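Glycoside hydrolase, family 11\:clostridium cellulosome enzyme, dockerin type i\:polysaccharide (Clostridium thermocellum, PDB 2C71) probably removes acetyl groups from acetylated xylan as a metal-dependent esterase of carbohydrate esterase family 4, and binds a magnesium ion. Local coordinates at residues S109-L112 against F113-D117; F182-L185 against T186-F189; S75-Q78 against I79-S82; P131-A135 against E136-A140; G14-N17 against V18-A21. All coordinates share one frame; numbering follows the deposited sequence. Where two conformers were deposited one is given.

Contact 1. Residues S109-L112 against F113-D117; sequences SPTL and FNNVD
Leu-112 and Val-116 lie side by side on the inner flank of the short helix 110-115 and point the same way. CG of Leu-112 stands anti to the backbone N (chi1 -172°), which carries the CD1 branch alongside Val-116. There CD1 of Leu-112 meets CG2 of Val-116 at 3.9 Å. Both side chains are buried against Ile-79 of helix 76-94 and Phe-101 of strand 100-101, so this flank is the tight one.

The other flank is looser and more polar, with Thr-111 and Asn-115 partly exposed and Asn-114 exposed. Asn-115 still rests on Pro-76. Its ND2 donates to Thr-111 O over 2.8 Å, with the oxygen close to the amide plane. The methyl CG2 of Thr-111 lies alongside, 3.7 Å from ND2 of Asn-115. Asn-114 N donates to Pro-110 O at 2.9 Å; of its side chain CB alone comes close.

Phe-113 N gives a nearly straight bond to Ser-109 O at 3.0 Å. The Phe-113 ring stacks with Phe-120. Ser-109 OG accepts from Leu-112 N at 3.0 Å and is also bonded to Ala-72 O. This is a serine N-cap followed by proline at the first helical position, opening the helix of the beta-alpha-beta unit between strands 100-101 and 119-120.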
loop_
_atom_site.group_PDB
_atom_site.type_symbol
_atom_site.label_atom_id
_atom_site.label_comp_id
_atom_site.label_asym_id
_atom_site.label_seq_id
_atom_site.Cartn_x
_atom_site.Cartn_y
_atom_site.Cartn_z
ATOM N N SER A 109 -12.317 12.972 -5.490
ATOM C CA SER A 109 -13.312 13.830 -6.131
ATOM C C SER A 109 -13.657 13.157 -7.433
ATOM O O SER A 109 -12.896 12.335 -7.916
ATOM C CB SER A 109 -12.775 15.247 -6.396
ATOM O OG SER A 109 -11.686 15.154 -7.311
ATOM N N PRO A 110 -14.756 13.596 -8.076
ATOM C CA PRO A 110 -15.041 13.126 -9.446
ATOM C C PRO A 110 -13.890 13.383 -10.388
ATOM O O PRO A 110 -13.563 12.538 -11.200
ATOM C CB PRO A 110 -16.301 13.890 -9.819
ATOM C CG PRO A 110 -16.991 14.035 -8.516
ATOM C CD PRO A 110 -15.890 14.373 -7.539
ATOM N N THR A 111 -13.265 14.559 -10.277
ATOM C CA THR A 111 -12.141 14.881 -11.143
ATOM C C THR A 111 -10.979 13.917 -10.948
ATOM O O THR A 111 -10.333 13.499 -11.904
ATOM C CB THR A 111 -11.726 16.357 -10.937
ATOM O OG1 THR A 111 -12.839 17.201 -11.244
ATOM C CG2 THR A 111 -10.560 16.745 -11.819
ATOM N N LEU A 112 -10.682 13.582 -9.700
ATOM C CA LEU A 112 -9.595 12.625 -9.441
ATOM C C LEU A 112 -9.920 11.273 -10.070
ATOM O O LEU A 112 -9.098 10.673 -10.783
ATOM C CB LEU A 112 -9.280 12.551 -7.953
ATOM C CG LEU A 112 -8.034 11.738 -7.584
ATOM C CD1 LEU A 112 -6.777 12.347 -8.215
ATOM C CD2 LEU A 112 -7.930 11.634 -6.071
ATOM N N PHE A 113 -11.124 10.754 -9.794
ATOM C CA PHE A 113 -11.537 9.489 -10.376
ATOM C C PHE A 113 -11.463 9.522 -11.883
ATOM O O PHE A 113 -11.053 8.562 -12.520
ATOM C CB PHE A 113 -12.968 9.121 -9.960
ATOM C CG PHE A 113 -13.045 8.406 -8.638
ATOM C CD1 PHE A 113 -12.502 7.095 -8.497
ATOM C CD2 PHE A 113 -13.663 8.972 -7.547
ATOM C CE1 PHE A 113 -12.623 6.443 -7.305
ATOM C CE2 PHE A 113 -13.789 8.288 -6.359
ATOM C CZ PHE A 113 -13.250 6.994 -6.251
ATOM N N ASN A 114 -11.856 10.645 -12.519
ATOM C CA ASN A 114 -11.910 10.800 -13.985
ATOM C C ASN A 114 -10.561 10.790 -14.622
ATOM O O ASN A 114 -10.458 10.574 -15.826
ATOM C CB ASN A 114 -12.595 12.098 -14.440
ATOM C CG ASN A 114 -13.182 11.992 -15.819
ATOM O OD1 ASN A 114 -13.799 10.994 -16.152
ATOM N ND2 ASN A 114 -12.954 13.007 -16.637
ATOM N N ASN A 115 -9.511 11.141 -13.862
ATOM C CA ASN A 115 -8.200 11.380 -14.445
ATOM C C ASN A 115 -7.132 10.394 -13.999
ATOM O O ASN A 115 -5.954 10.599 -14.328
ATOM C CB ASN A 115 -7.798 12.834 -14.191
ATOM C CG ASN A 115 -8.574 13.782 -15.066
ATOM O OD1 ASN A 115 -8.298 13.893 -16.273
ATOM N ND2 ASN A 115 -9.568 14.399 -14.490
ATOM N N VAL A 116 -7.519 9.341 -13.291
ATOM C CA VAL A 116 -6.604 8.273 -12.882
ATOM C C VAL A 116 -7.193 6.925 -13.347
ATOM O O VAL A 116 -8.220 6.470 -12.851
ATOM C CB VAL A 116 -6.369 8.274 -11.373
ATOM C CG1 VAL A 116 -5.343 7.164 -10.992
ATOM C CG2 VAL A 116 -5.898 9.625 -10.829
ATOM N N ASP A 117 -6.501 6.304 -14.304
ATOM C CA ASP A 117 -6.887 5.009 -14.870
ATOM C C ASP A 117 -6.221 3.846 -14.133
ATOM O O ASP A 117 -5.541 3.010 -14.727
ATOM C CB ASP A 117 -6.546 4.952 -16.360
ATOM C CG ASP A 117 -7.276 3.837 -17.083
ATOM O OD1 ASP A 117 -8.442 3.561 -16.730
ATOM O OD2 ASP A 117 -6.684 3.236 -18.004
#

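Contact 2. Residues F182-L185 against T186-F189; sequences FVTL and TELF
Thr-184 and Glu-187 hold each other by two reciprocal bonds. Thr-184 OG1 accepts from Glu-187 N at 3.1 Å. In return Glu-187 OE1 accepts from Thr-184 N at 2.9 Å, and that N-H points almost straight at it. The donor sits above the carboxylate plane, 46° out of it. The two side chains pass at a slant, with CG of Glu-187 only 3.2 Å from OG1 of Thr-184. OG1 lies between the backbone N and carbonyl carbon of its own residue (chi1 68°), which turns it to the first turn of the helix.

Around this pair comes a second layer. A water donates to both Glu-187 OE1, at 2.8 Å, and Phe-182 O, so OE1 has two donors. Val-183 crosses Leu-188 at about a right angle, CG2 to CB 3.7 Å. The Phe-189 ring brings its CD1 edge to Leu-185 O at 3.3 Å.

Further out, Leu-185 packs on Ala-8 of strand 6-12 and on Phe-100, while its N is bonded to Thr-35 OG1. Thr-186 OG1 is bonded to Glu-60 and Lys-99. Phe-189 meets Tyr-204 edge-to-face.

This is a capping box at the start of helix 185-192. The carboxylate lies beside the helix N-terminus, so the dipole and the two donors would probably stabilise its negative charge.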
loop_
_atom_site.group_PDB
_atom_site.type_symbol
_atom_site.label_atom_id
_atom_site.label_comp_id
_atom_site.label_asym_id
_atom_site.label_seq_id
_atom_site.Cartn_x
_atom_site.Cartn_y
_atom_site.Cartn_z
ATOM N N PHE A 182 -2.206 -14.077 3.600
ATOM C CA PHE A 182 -1.808 -12.751 3.135
ATOM C C PHE A 182 -1.495 -12.773 1.628
ATOM O O PHE A 182 -0.768 -13.640 1.150
ATOM C CB PHE A 182 -0.567 -12.286 3.892
ATOM C CG PHE A 182 -0.817 -11.963 5.339
ATOM C CD1 PHE A 182 -0.757 -12.923 6.324
ATOM C CD2 PHE A 182 -1.176 -10.676 5.710
ATOM C CE1 PHE A 182 -1.011 -12.583 7.644
ATOM C CE2 PHE A 182 -1.447 -10.369 7.009
ATOM C CZ PHE A 182 -1.375 -11.319 7.973
ATOM N N VAL A 183 -2.075 -11.815 0.905
ATOM C CA VAL A 183 -1.944 -11.735 -0.531
ATOM C C VAL A 183 -1.650 -10.304 -0.964
ATOM O O VAL A 183 -1.933 -9.336 -0.228
ATOM C CB VAL A 183 -3.233 -12.260 -1.207
ATOM C CG1 VAL A 183 -3.361 -13.811 -0.946
ATOM C CG2 VAL A 183 -4.468 -11.518 -0.775
ATOM N N THR A 184 -1.098 -10.166 -2.171
ATOM C CA THR A 184 -0.965 -8.842 -2.801
ATOM C C THR A 184 -2.345 -8.349 -3.226
ATOM O O THR A 184 -3.298 -9.123 -3.274
ATOM C CB THR A 184 -0.038 -8.868 -4.013
ATOM O OG1 THR A 184 -0.666 -9.629 -5.029
ATOM C CG2 THR A 184 1.372 -9.390 -3.691
ATOM N N LEU A 185 -2.461 -7.065 -3.602
ATOM C CA LEU A 185 -3.744 -6.564 -4.114
ATOM C C LEU A 185 -4.164 -7.309 -5.364
ATOM O O LEU A 185 -5.334 -7.686 -5.499
ATOM C CB LEU A 185 -3.692 -5.052 -4.368
ATOM C CG LEU A 185 -3.630 -4.190 -3.106
ATOM C CD1 LEU A 185 -3.471 -2.699 -3.495
ATOM C CD2 LEU A 185 -4.859 -4.353 -2.264
ATOM N N THR A 186 -3.252 -7.522 -6.292
ATOM C CA THR A 186 -3.607 -8.227 -7.521
ATOM C C THR A 186 -4.110 -9.617 -7.177
ATOM O O THR A 186 -5.106 -10.090 -7.758
ATOM C CB THR A 186 -2.430 -8.264 -8.537
ATOM O OG1 THR A 186 -2.297 -6.966 -9.139
ATOM C CG2 THR A 186 -2.601 -9.289 -9.636
ATOM N N GLU A 187 -3.422 -10.307 -6.277
ATOM C CA GLU A 187 -3.826 -11.637 -5.891
ATOM C C GLU A 187 -5.190 -11.638 -5.211
ATOM O O GLU A 187 -6.017 -12.536 -5.428
ATOM C CB GLU A 187 -2.783 -12.251 -4.987
ATOM C CG GLU A 187 -1.496 -12.672 -5.652
ATOM C CD GLU A 187 -0.307 -12.920 -4.700
ATOM O OE1 GLU A 187 -0.402 -12.730 -3.427
ATOM O OE2 GLU A 187 0.810 -13.293 -5.250
ATOM N N LEU A 188 -5.452 -10.642 -4.349
ATOM C CA LEU A 188 -6.737 -10.558 -3.670
ATOM C C LEU A 188 -7.887 -10.495 -4.679
ATOM O O LEU A 188 -8.863 -11.231 -4.583
ATOM C CB LEU A 188 -6.750 -9.332 -2.758
ATOM C CG LEU A 188 -8.043 -9.114 -1.993
ATOM C CD1 LEU A 188 -8.391 -10.335 -1.126
ATOM C CD2 LEU A 188 -7.983 -7.823 -1.117
ATOM N N PHE A 189 -7.779 -9.598 -5.649
ATOM C CA PHE A 189 -8.795 -9.497 -6.693
ATOM C C PHE A 189 -8.922 -10.824 -7.442
ATOM O O PHE A 189 -10.012 -11.346 -7.660
ATOM C CB PHE A 189 -8.481 -8.381 -7.667
ATOM C CG PHE A 189 -8.937 -6.997 -7.180
ATOM C CD1 PHE A 189 -8.300 -6.361 -6.131
ATOM C CD2 PHE A 189 -9.993 -6.374 -7.796
ATOM C CE1 PHE A 189 -8.758 -5.061 -5.732
ATOM C CE2 PHE A 189 -10.424 -5.121 -7.429
ATOM C CZ PHE A 189 -9.818 -4.499 -6.390
HETATM O O HOH W 1 0.232 -14.648 -1.475
#

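Contact 3. Residues S75-Q78 against I79-S82; sequences SPDQ and IRKS
Ile-79 N donates to Ser-75 O at 2.9 Å, among the shortest sound polar bonds here, and closes the first turn of helix 76-94. The bond from Arg-80 N to Pro-76 O carries the helix on.

Ser-75 and Gln-78 form a capping box in the same first turn. Ser-75 OG accepts from Gln-78 N at 3.1 Å. Gln-78 OE1 accepts from Ser-75 N at 2.9 Å, nearly straight. The extended Gln-78 chain reaches back to the N-cap residue, Ser-75.

A salt bridge of 2.7 Å joins Asp-77 OD1 and Arg-80 NH2. It holds for one of two deposited conformers of Arg-80 and is therefore doubtful as a constant feature, probably only partly occupied. In this conformer the two side chains run side by side and point the same way. The guanidinium meets the carboxylate through one nitrogen. NH2 comes from above the carboxylate plane, 56° out of it, and the two planes stand 76° apart. The oxygen lies at the guanidinium edge. The Arg-80 chain bends at chi3 (-45°), which brings NH2 back towards Asp-77.

Ile-79 is the buried side chain of the group. Its CG1 lies 3.3 Å from Ser-75 O, and it packs against helix 110-115, touching Thr-111. Ser-82 OG is bonded to Trp-66 N, and Lys-81 NZ forms a salt bridge with Asp-85.

Asp-77 sits in the first turn, where a negative charge would suit the helix dipole. Its bridge to Arg-80 is at an exposed surface, so water probably weakens its electrostatic pull.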
loop_
_atom_site.group_PDB
_atom_site.type_symbol
_atom_site.label_atom_id
_atom_site.label_comp_id
_atom_site.label_asym_id
_atom_site.label_seq_id
_atom_site.Cartn_x
_atom_site.Cartn_y
_atom_site.Cartn_z
ATOM N N SER A 75 -6.096 20.043 -10.740
ATOM C CA SER A 75 -6.553 20.040 -12.132
ATOM C C SER A 75 -6.231 18.717 -12.782
ATOM O O SER A 75 -5.351 17.981 -12.349
ATOM C CB SER A 75 -5.882 21.158 -12.903
ATOM O OG SER A 75 -4.540 20.822 -13.069
ATOM N N PRO A 76 -6.919 18.407 -13.915
ATOM C CA PRO A 76 -6.532 17.227 -14.687
ATOM C C PRO A 76 -5.068 17.185 -15.033
ATOM O O PRO A 76 -4.448 16.121 -14.905
ATOM C CB PRO A 76 -7.468 17.304 -15.911
ATOM C CG PRO A 76 -8.720 17.973 -15.344
ATOM C CD PRO A 76 -8.152 19.047 -14.448
ATOM N N ASP A 77 -4.498 18.311 -15.463
ATOM C CA ASP A 77 -3.093 18.306 -15.814
ATOM C C ASP A 77 -2.204 17.965 -14.597
ATOM O O ASP A 77 -1.217 17.226 -14.693
ATOM C CB ASP A 77 -2.653 19.645 -16.391
ATOM C CG ASP A 77 -3.094 19.878 -17.802
ATOM O OD1 ASP A 77 -3.600 18.946 -18.459
ATOM O OD2 ASP A 77 -2.924 21.048 -18.264
ATOM N N GLN A 78 -2.516 18.547 -13.441
ATOM C CA GLN A 78 -1.734 18.271 -12.220
ATOM C C GLN A 78 -1.820 16.815 -11.827
ATOM O O GLN A 78 -0.817 16.164 -11.467
ATOM C CB GLN A 78 -2.234 19.137 -11.080
ATOM C CG GLN A 78 -1.851 20.611 -11.233
ATOM C CD GLN A 78 -2.513 21.522 -10.240
ATOM O OE1 GLN A 78 -3.646 21.304 -9.822
ATOM N NE2 GLN A 78 -1.856 22.635 -9.896
ATOM N N ILE A 79 -3.024 16.250 -11.901
ATOM C CA ILE A 79 -3.237 14.861 -11.559
ATOM C C ILE A 79 -2.449 13.944 -12.479
ATOM O O ILE A 79 -1.741 13.028 -12.069
ATOM C CB ILE A 79 -4.734 14.521 -11.610
ATOM C CG1 ILE A 79 -5.485 15.243 -10.491
ATOM C CG2 ILE A 79 -4.975 12.994 -11.536
ATOM C CD1 ILE A 79 -6.998 15.379 -10.709
ATOM N N ARG A 80 -2.611 14.161 -13.783
ATOM C CA ARG A 80 -1.976 13.389 -14.822
ATOM C C ARG A 80 -0.471 13.295 -14.667
ATOM O O ARG A 80 0.194 12.268 -14.883
ATOM C CB ARG A 80 -2.260 13.936 -16.252
ATOM C CG ARG A 80 -3.590 13.456 -16.830
ATOM C CD ARG A 80 -3.809 13.821 -18.369
ATOM N NE ARG A 80 -3.453 15.209 -18.728
ATOM C CZ ARG A 80 -2.205 15.626 -18.989
ATOM N NH1 ARG A 80 -1.172 14.788 -18.957
ATOM N NH2 ARG A 80 -1.974 16.889 -19.254
ATOM N N LYS A 81 0.101 14.462 -14.395
ATOM C CA LYS A 81 1.547 14.557 -14.231
ATOM C C LYS A 81 2.012 13.770 -13.026
ATOM O O LYS A 81 3.013 13.046 -13.070
ATOM C CB LYS A 81 1.993 16.017 -14.145
ATOM C CG LYS A 81 3.459 16.179 -13.906
ATOM C CD LYS A 81 3.898 17.613 -13.930
ATOM C CE LYS A 81 5.383 17.741 -13.627
ATOM N NZ LYS A 81 6.282 16.901 -14.492
ATOM N N SER A 82 1.331 13.975 -11.903
ATOM C CA SER A 82 1.725 13.295 -10.666
ATOM C C SER A 82 1.698 11.782 -10.836
ATOM O O SER A 82 2.619 11.058 -10.424
ATOM C CB SER A 82 0.800 13.741 -9.563
ATOM O OG SER A 82 1.084 13.118 -8.343
#

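Contact 4. Residues P131-A135 against E136-A140; sequences PSTTA and EQRAA
Thr-134 and Gln-137 form a capping box at the start of helix 135-145.

The box has two hydrogen bonds. Thr-134 OG1 accepts from Gln-137 N at 3.1 Å. Gln-137 OE1 accepts from Thr-134 N at 3.0 Å, with the donor tilted 26° from the carbonyl plane of the amide. The Gln-137 chain, extended beyond CG, brings OE1 back to the N-H of the cap residue. Its CG lies 3.3 Å from Thr-134 OG1. Backbone bonds continue the helix, from Arg-138 N to Thr-134 O and from Ala-139 N to Ala-135 O.

Waters extend this polar edge. One donates to Gln-137 OE1, so that oxygen has two donors. It also reaches Ser-132 O by a weak bond. Another joins Thr-134 OG1 to Glu-136 OE1 on the exposed side.

The arginine bonds lie on the buried side. Arg-138 runs extended from CG to NE and crosses Thr-133 at about a right angle. The two terminal nitrogens are held as well: NH1 by Thr-164 OG1 and NH2 by Ile-130 O. Thr-133 OG1 is within hydrogen-bonding reach of Ile-130 O and Asn-127 O, which would have to share its one proton. The NH1 bond ties Arg-138 to the start of helix 164-177; the others hold the loop together.

Apolar packing comes from Ala-139, which lies on Ile-170 and Ile-171 of helix 164-177. Ala-135 rests on Glu-166 of the same helix.

Arg-138 NE itself divides its N-H between Thr-133 OG1 at 3.1 Å and, weakly, Thr-133 O at 3.2 Å.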
loop_
_atom_site.group_PDB
_atom_site.type_symbol
_atom_site.label_atom_id
_atom_site.label_comp_id
_atom_site.label_asym_id
_atom_site.label_seq_id
_atom_site.Cartn_x
_atom_site.Cartn_y
_atom_site.Cartn_z
ATOM N N PRO A 131 2.880 8.650 16.369
ATOM C CA PRO A 131 4.038 8.033 17.050
ATOM C C PRO A 131 3.859 7.629 18.489
ATOM O O PRO A 131 4.630 6.816 18.995
ATOM C CB PRO A 131 5.165 9.078 16.921
ATOM C CG PRO A 131 4.867 9.786 15.701
ATOM C CD PRO A 131 3.288 9.885 15.667
ATOM N N SER A 132 2.900 8.196 19.201
ATOM C CA SER A 132 2.680 7.766 20.564
ATOM C C SER A 132 2.031 6.384 20.651
ATOM O O SER A 132 2.034 5.796 21.749
ATOM C CB SER A 132 1.805 8.793 21.294
ATOM O OG SER A 132 0.533 8.858 20.676
ATOM N N THR A 133 1.493 5.825 19.567
ATOM C CA THR A 133 0.811 4.532 19.643
ATOM C C THR A 133 1.867 3.423 19.491
ATOM O O THR A 133 2.789 3.510 18.679
ATOM C CB THR A 133 -0.317 4.374 18.649
ATOM O OG1 THR A 133 0.164 4.287 17.288
ATOM C CG2 THR A 133 -1.348 5.490 18.747
ATOM N N THR A 134 1.707 2.372 20.273
ATOM C CA THR A 134 2.704 1.306 20.370
ATOM C C THR A 134 2.487 0.225 19.322
ATOM O O THR A 134 1.447 0.135 18.661
ATOM C CB THR A 134 2.630 0.680 21.765
ATOM O OG1 THR A 134 1.362 0.019 21.859
ATOM C CG2 THR A 134 2.845 1.704 22.871
ATOM N N ALA A 135 3.472 -0.661 19.195
ATOM C CA ALA A 135 3.338 -1.849 18.340
ATOM C C ALA A 135 2.086 -2.619 18.698
ATOM O O ALA A 135 1.338 -3.061 17.832
ATOM C CB ALA A 135 4.551 -2.734 18.430
ATOM N N GLU A 136 1.879 -2.860 19.997
ATOM C CA GLU A 136 0.745 -3.650 20.443
ATOM C C GLU A 136 -0.585 -2.992 20.079
ATOM O O GLU A 136 -1.529 -3.683 19.661
ATOM C CB GLU A 136 0.849 -3.922 21.944
ATOM C CG GLU A 136 -0.389 -4.203 22.719
ATOM C CD GLU A 136 -0.028 -4.356 24.191
ATOM O OE1 GLU A 136 0.200 -3.363 24.911
ATOM O OE2 GLU A 136 0.051 -5.506 24.618
ATOM N N GLN A 137 -0.657 -1.651 20.197
ATOM C CA GLN A 137 -1.876 -0.937 19.849
ATOM C C GLN A 137 -2.144 -0.973 18.348
ATOM O O GLN A 137 -3.290 -1.140 17.919
ATOM C CB GLN A 137 -1.806 0.504 20.351
ATOM C CG GLN A 137 -1.892 0.566 21.867
ATOM C CD GLN A 137 -1.544 1.921 22.463
ATOM O OE1 GLN A 137 -0.786 2.712 21.894
ATOM N NE2 GLN A 137 -2.197 2.223 23.609
ATOM N N ARG A 138 -1.096 -0.824 17.545
ATOM C CA ARG A 138 -1.255 -0.894 16.094
ATOM C C ARG A 138 -1.752 -2.268 15.693
ATOM O O ARG A 138 -2.650 -2.426 14.858
ATOM C CB ARG A 138 0.080 -0.547 15.430
ATOM C CG ARG A 138 0.449 0.931 15.633
ATOM C CD ARG A 138 1.896 1.206 15.340
ATOM N NE ARG A 138 2.190 2.614 15.659
ATOM C CZ ARG A 138 2.957 3.444 14.991
ATOM N NH1 ARG A 138 3.625 3.040 13.947
ATOM N NH2 ARG A 138 3.031 4.703 15.392
ATOM N N ALA A 139 -1.145 -3.302 16.281
ATOM C CA ALA A 139 -1.566 -4.668 15.989
ATOM C C ALA A 139 -3.003 -4.921 16.402
ATOM O O ALA A 139 -3.768 -5.533 15.650
ATOM C CB ALA A 139 -0.618 -5.658 16.685
ATOM N N ALA A 140 -3.395 -4.461 17.602
ATOM C CA ALA A 140 -4.763 -4.664 18.079
ATOM C C ALA A 140 -5.759 -4.019 17.126
ATOM O O ALA A 140 -6.844 -4.570 16.868
ATOM C CB ALA A 140 -4.913 -4.168 19.497
HETATM O O HOH W 2 -0.804 5.004 23.392
HETATM O O HOH W 3 0.546 -0.449 24.426
#

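Contact 5. Residues G14-N17 against V18-A21; sequences GPDN and VLTA
Asp-16 turns its CG anti to the backbone N (chi1 -178°), and this carries OD1 over the first turn of helix 17-30. Thr-20 has its OG1 beside its own backbone N (chi1 -57°), facing back to Asp-16. Asp-16 is the N-cap of the helix, and Thr-20, in the first turn, accepts from the N-H of the cap residue.

OD1 of Asp-16 accepts from Leu-19 N at 2.9 Å. That bond is almost straight and meets the anti side of the carboxylate, 25° out of its plane. A second donor, Val-18 N, gives a weak bond to OD1 at 3.1 Å. The other oxygen, OD2, forms a salt bridge with Arg-42. Both carboxylate oxygens are thus held, and the helix N-terminus and the arginine would probably both stabilise the charge.

Thr-20 N donates to Asp-16 O at 2.8 Å. The side chain of Thr-20 is buried, and its OG1 is also bonded to Asp-156. Pro-15, which follows a cis peptide bond, packs on Val-38 and on helix 45-56. Its CA lies 3.5 Å from Thr-20 OG1.

The return bond runs from Asp-16 N to Thr-20 OG1, 2.8 Å long and close to straight.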
loop_
_atom_site.group_PDB
_atom_site.type_symbol
_atom_site.label_atom_id
_atom_site.label_comp_id
_atom_site.label_asym_id
_atom_site.label_seq_id
_atom_site.Cartn_x
_atom_site.Cartn_y
_atom_site.Cartn_z
ATOM N N GLY A 14 6.554 5.262 1.317
ATOM C CA GLY A 14 7.936 5.005 0.987
ATOM C C GLY A 14 8.217 5.103 -0.508
ATOM O O GLY A 14 7.409 5.629 -1.267
ATOM N N PRO A 15 9.410 4.650 -0.945
ATOM C CA PRO A 15 10.376 3.872 -0.171
ATOM C C PRO A 15 11.343 4.707 0.632
ATOM O O PRO A 15 11.713 5.817 0.227
ATOM C CB PRO A 15 11.168 3.167 -1.313
ATOM C CG PRO A 15 11.132 4.161 -2.438
ATOM C CD PRO A 15 9.741 4.697 -2.399
ATOM N N ASP A 16 11.817 4.128 1.717
ATOM C CA ASP A 16 12.935 4.669 2.500
ATOM C C ASP A 16 13.898 3.534 2.746
ATOM O O ASP A 16 13.500 2.489 3.262
ATOM C CB ASP A 16 12.391 5.238 3.810
ATOM C CG ASP A 16 13.446 5.874 4.691
ATOM O OD1 ASP A 16 14.205 5.169 5.359
ATOM O OD2 ASP A 16 13.499 7.113 4.689
ATOM N N ASN A 17 15.154 3.674 2.328
ATOM C CA ASN A 17 16.111 2.568 2.460
ATOM C C ASN A 17 16.137 1.990 3.858
ATOM O O ASN A 17 16.236 0.778 4.003
ATOM C CB ASN A 17 17.492 2.977 2.044
ATOM C CG ASN A 17 17.657 3.142 0.552
ATOM O OD1 ASN A 17 18.424 4.081 0.097
ATOM N ND2 ASN A 17 17.053 2.322 -0.228
ATOM N N VAL A 18 16.093 2.796 4.891
ATOM C CA VAL A 18 16.141 2.309 6.247
ATOM C C VAL A 18 14.794 1.786 6.706
ATOM O O VAL A 18 14.635 0.603 7.103
ATOM C CB VAL A 18 16.685 3.368 7.230
ATOM C CG1 VAL A 18 16.677 2.797 8.650
ATOM C CG2 VAL A 18 18.107 3.773 6.820
ATOM N N LEU A 19 13.752 2.613 6.662
ATOM C CA LEU A 19 12.480 2.231 7.267
ATOM C C LEU A 19 11.750 1.123 6.459
ATOM O O LEU A 19 11.141 0.239 7.046
ATOM C CB LEU A 19 11.538 3.436 7.475
ATOM C CG LEU A 19 11.717 4.131 8.844
ATOM C CD1 LEU A 19 13.055 4.776 9.015
ATOM C CD2 LEU A 19 10.566 5.080 9.094
ATOM N N THR A 20 11.811 1.196 5.137
ATOM C CA THR A 20 11.157 0.185 4.316
ATOM C C THR A 20 11.821 -1.160 4.507
ATOM O O THR A 20 11.170 -2.207 4.527
ATOM C CB THR A 20 11.114 0.612 2.852
ATOM O OG1 THR A 20 10.441 1.878 2.756
ATOM C CG2 THR A 20 10.451 -0.439 1.968
ATOM N N ALA A 21 13.166 -1.171 4.637
ATOM C CA ALA A 21 13.885 -2.427 4.873
ATOM C C ALA A 21 13.444 -3.075 6.164
ATOM O O ALA A 21 13.408 -4.306 6.243
ATOM C CB ALA A 21 15.385 -2.235 4.832
#

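In the fold
All five contacts lie at helix N-termini in the NodB-type deacetylase fold, around the parallel strands of the fold. Contacts 1 and 3 are the pair that touch, with centres about 10 Å apart. Between them CG2 of Ile-79 in contact 3 lies 3.6 Å from CG2 of Val-116 in contact 1. Contact 4 lies across the chain's centre from both. Contact 5 is nearest the magnesium ion, which Asp-13 and His-64 bind: Gly-14 follows Asp-13 directly and is about 9 Å from the metal. The closest side chains of contacts 1, 3, 4 and 2 lie about 12, 12, 13 and 14 Å from it.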